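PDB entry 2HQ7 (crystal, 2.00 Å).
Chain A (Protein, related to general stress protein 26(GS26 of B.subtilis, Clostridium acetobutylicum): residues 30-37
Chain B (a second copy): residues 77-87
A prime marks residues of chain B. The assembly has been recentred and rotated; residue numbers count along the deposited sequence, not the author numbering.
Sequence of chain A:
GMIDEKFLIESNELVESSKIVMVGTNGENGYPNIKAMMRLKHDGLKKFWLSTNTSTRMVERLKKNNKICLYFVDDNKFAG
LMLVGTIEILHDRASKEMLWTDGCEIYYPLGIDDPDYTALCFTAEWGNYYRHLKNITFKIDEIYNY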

# COMPACT_ATOMS: atom_id res chain seq x y z
N GLY A 30 0.26 -7.19 -14.94
CA GLY A 30 0.61 -8.14 -13.90
C GLY A 30 1.19 -7.48 -12.69
O GLY A 30 1.67 -8.18 -11.80
N TYR A 31 1.13 -6.16 -12.62
CA TYR A 31 1.77 -5.44 -11.54
C TYR A 31 0.71 -5.03 -10.56
O TYR A 31 -0.36 -4.61 -10.99
N PRO A 32 1.00 -5.13 -9.24
CA PRO A 32 0.10 -4.53 -8.28
C PRO A 32 0.15 -3.02 -8.39
O PRO A 32 1.12 -2.45 -8.90
N ASN A 33 -0.90 -2.38 -7.89
CA ASN A 33 -0.97 -0.96 -7.90
C ASN A 33 -1.52 -0.62 -6.52
O ASN A 33 -2.28 -1.41 -5.94
N ILE A 34 -1.09 0.50 -5.97
CA ILE A 34 -1.62 1.00 -4.69
C ILE A 34 -2.07 2.47 -4.81
O ILE A 34 -1.40 3.25 -5.46
N LYS A 35 -3.19 2.81 -4.16
CA LYS A 35 -3.80 4.13 -4.19
C LYS A 35 -4.43 4.38 -2.83
O LYS A 35 -5.04 3.48 -2.26
N ALA A 36 -4.31 5.59 -2.32
CA ALA A 36 -4.97 5.99 -1.07
C ALA A 36 -6.44 6.26 -1.36
O ALA A 36 -6.76 6.85 -2.39
N MSE A 37 -7.32 5.81 -0.48
CA MSE A 37 -8.75 6.04 -0.60
C MSE A 37 -9.29 6.41 0.76
O MSE A 37 -8.65 6.18 1.78
N LYS B 77 -1.12 15.99 3.36
CA LYS B 77 -1.39 16.64 2.08
C LYS B 77 -2.36 15.85 1.20
O LYS B 77 -2.77 16.32 0.13
N PHE B 78 -2.76 14.67 1.64
CA PHE B 78 -3.43 13.69 0.77
C PHE B 78 -2.71 13.59 -0.61
O PHE B 78 -3.31 13.71 -1.69
N ALA B 79 -1.39 13.42 -0.52
CA ALA B 79 -0.54 13.20 -1.66
C ALA B 79 0.14 11.85 -1.46
O ALA B 79 0.37 11.38 -0.35
N GLY B 80 0.44 11.24 -2.58
CA GLY B 80 1.15 10.00 -2.58
C GLY B 80 1.92 9.84 -3.85
O GLY B 80 1.66 10.50 -4.85
N LEU B 81 2.87 8.92 -3.83
CA LEU B 81 3.64 8.61 -4.99
C LEU B 81 3.67 7.10 -5.12
O LEU B 81 3.99 6.42 -4.16
N MSE B 82 3.36 6.57 -6.31
CA MSE B 82 3.48 5.14 -6.54
C MSE B 82 4.48 4.89 -7.64
O MSE B 82 4.42 5.52 -8.69
N LEU B 83 5.36 3.91 -7.41
CA LEU B 83 6.32 3.50 -8.42
C LEU B 83 6.09 2.05 -8.70
O LEU B 83 5.88 1.27 -7.75
N VAL B 84 6.18 1.69 -9.97
CA VAL B 84 5.92 0.35 -10.46
C VAL B 84 7.18 -0.21 -11.14
O VAL B 84 7.89 0.49 -11.87
N GLY B 85 7.46 -1.48 -10.89
CA GLY B 85 8.74 -2.07 -11.26
C GLY B 85 8.90 -3.48 -10.76
O GLY B 85 7.93 -4.12 -10.46
N THR B 86 10.15 -3.95 -10.74
CA THR B 86 10.49 -5.30 -10.34
C THR B 86 11.59 -5.29 -9.29
O THR B 86 12.41 -4.38 -9.24
N ILE B 87 11.61 -6.34 -8.49
CA ILE B 87 12.46 -6.38 -7.32
C ILE B 87 13.33 -7.64 -7.38
O ILE B 87 12.88 -8.67 -7.86

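Strand 32-37 of chain A runs antiparallel to strand 79-87 of chain B, their axes 7.6 Å apart at closest approach. No hydrogen bond crosses between the stretches; the contact, which buries 386 Å² in total, is made by side chains packing against side chains and backbone.

Apolar contacts lie toward both ends. Tyr31 (chi1 m) points toward the partner and sets its CD2 3.3 Å from CG1 of Val84′ (chi1 t), which points back toward it. Gly85′ O lies at the edge of the tyrosine ring, near its plane, 3.3 Å from Tyr31 CE2, while Tyr31 OH, hydrogen-bonded elsewhere in the structure, comes within 4.1 Å of Thr86′ CG2. Toward the other end, Ala36 CB meets Phe78′ CE1 at 3.8 Å; the phenylalanine (chi1 t) leaves its backbone sideways, but its ring reaches nearer. Gly80′, nearest Ala36 in register, contributes no side chain.

Between these lies the selenomethionine Met82′ (t, t, p), directed toward chain A. Its SE rests against backbone as well as side chain, 3.8 Å from Asn33 CA, 4.0 Å from Asn33 CB and 3.5 Å from Ile34 N, a buried nitrogen with no polar partner in the model.

The polar link is internal: Asn33 (chi1 m) donates from ND2 to Pro32 O (2.6 Å), and Asn33 ND2 also lies 4.0 Å from Val84′ CG2.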

# COMPACT_ATOMS: atom_id res chain seq x y z
CB TYR A 31 2.48 -4.18 -12.04
CG TYR A 31 3.70 -4.44 -12.90
CD1 TYR A 31 3.59 -4.67 -14.26
CD2 TYR A 31 4.97 -4.36 -12.36
CE1 TYR A 31 4.71 -4.90 -15.05
CE2 TYR A 31 6.08 -4.59 -13.12
CZ TYR A 31 5.95 -4.85 -14.46
OH TYR A 31 7.09 -5.04 -15.19
CB PRO A 32 0.67 -4.96 -6.91
CG PRO A 32 1.72 -5.96 -7.20
CD PRO A 32 2.16 -5.76 -8.58
CB ASN A 33 -1.92 -0.47 -8.99
CG ASN A 33 -1.30 -0.37 -10.37
OD1 ASN A 33 -1.96 0.13 -11.26
ND2 ASN A 33 -0.09 -0.90 -10.58
CB ILE A 34 -0.54 0.99 -3.62
CG1 ILE A 34 0.02 -0.42 -3.37
CG2 ILE A 34 -1.06 1.60 -2.35
CD1 ILE A 34 1.21 -0.44 -2.39
CB LYS A 35 -4.91 4.19 -5.25
CG LYS A 35 -5.47 5.58 -5.48
CD LYS A 35 -6.72 5.59 -6.40
CE LYS A 35 -6.87 6.95 -7.08
NZ LYS A 35 -8.24 7.22 -7.64
CB ALA A 36 -4.30 7.25 -0.50
CB MSE A 37 -9.45 4.79 -1.13
CG MSE A 37 -9.10 4.45 -2.55
SE MSE A 37 -10.43 3.21 -3.24
CE MSE A 37 -9.48 2.57 -4.90
CB LYS B 77 -0.08 16.87 1.34
CG LYS B 77 0.87 17.85 2.02
CD LYS B 77 2.12 18.04 1.16
CE LYS B 77 2.96 19.23 1.63
NZ LYS B 77 4.33 19.20 1.03
CB PHE B 78 -4.95 13.93 0.66
CG PHE B 78 -5.71 12.73 0.15
CD1 PHE B 78 -5.59 11.50 0.78
CD2 PHE B 78 -6.50 12.81 -0.99
CE1 PHE B 78 -6.27 10.37 0.30
CE2 PHE B 78 -7.18 11.68 -1.48
CZ PHE B 78 -7.06 10.46 -0.83
CB ALA B 79 0.51 14.32 -1.81
CB LEU B 81 5.06 9.14 -4.77
CG LEU B 81 6.12 8.54 -5.71
CD1 LEU B 81 5.86 9.04 -7.10
CD2 LEU B 81 7.51 8.98 -5.25
CB MSE B 82 2.15 4.53 -6.98
CG MSE B 82 2.31 3.12 -7.51
SE MSE B 82 0.77 2.35 -8.32
CE MSE B 82 0.64 3.20 -10.09
CB LEU B 83 7.75 3.69 -7.94
CG LEU B 83 8.13 5.12 -7.52
CD1 LEU B 83 9.49 5.09 -6.79
CD2 LEU B 83 8.17 6.11 -8.71
CB VAL B 84 4.74 0.35 -11.45
CG1 VAL B 84 4.60 -1.07 -12.14
CG2 VAL B 84 3.50 0.74 -10.75
CB THR B 86 11.05 -6.12 -11.52
OG1 THR B 86 12.17 -5.41 -12.03
CG2 THR B 86 10.04 -6.29 -12.60
CB ILE B 87 11.59 -6.35 -6.07
CG1 ILE B 87 12.40 -5.91 -4.86
CG2 ILE B 87 10.90 -7.72 -5.87
CD1 ILE B 87 11.56 -5.31 -3.77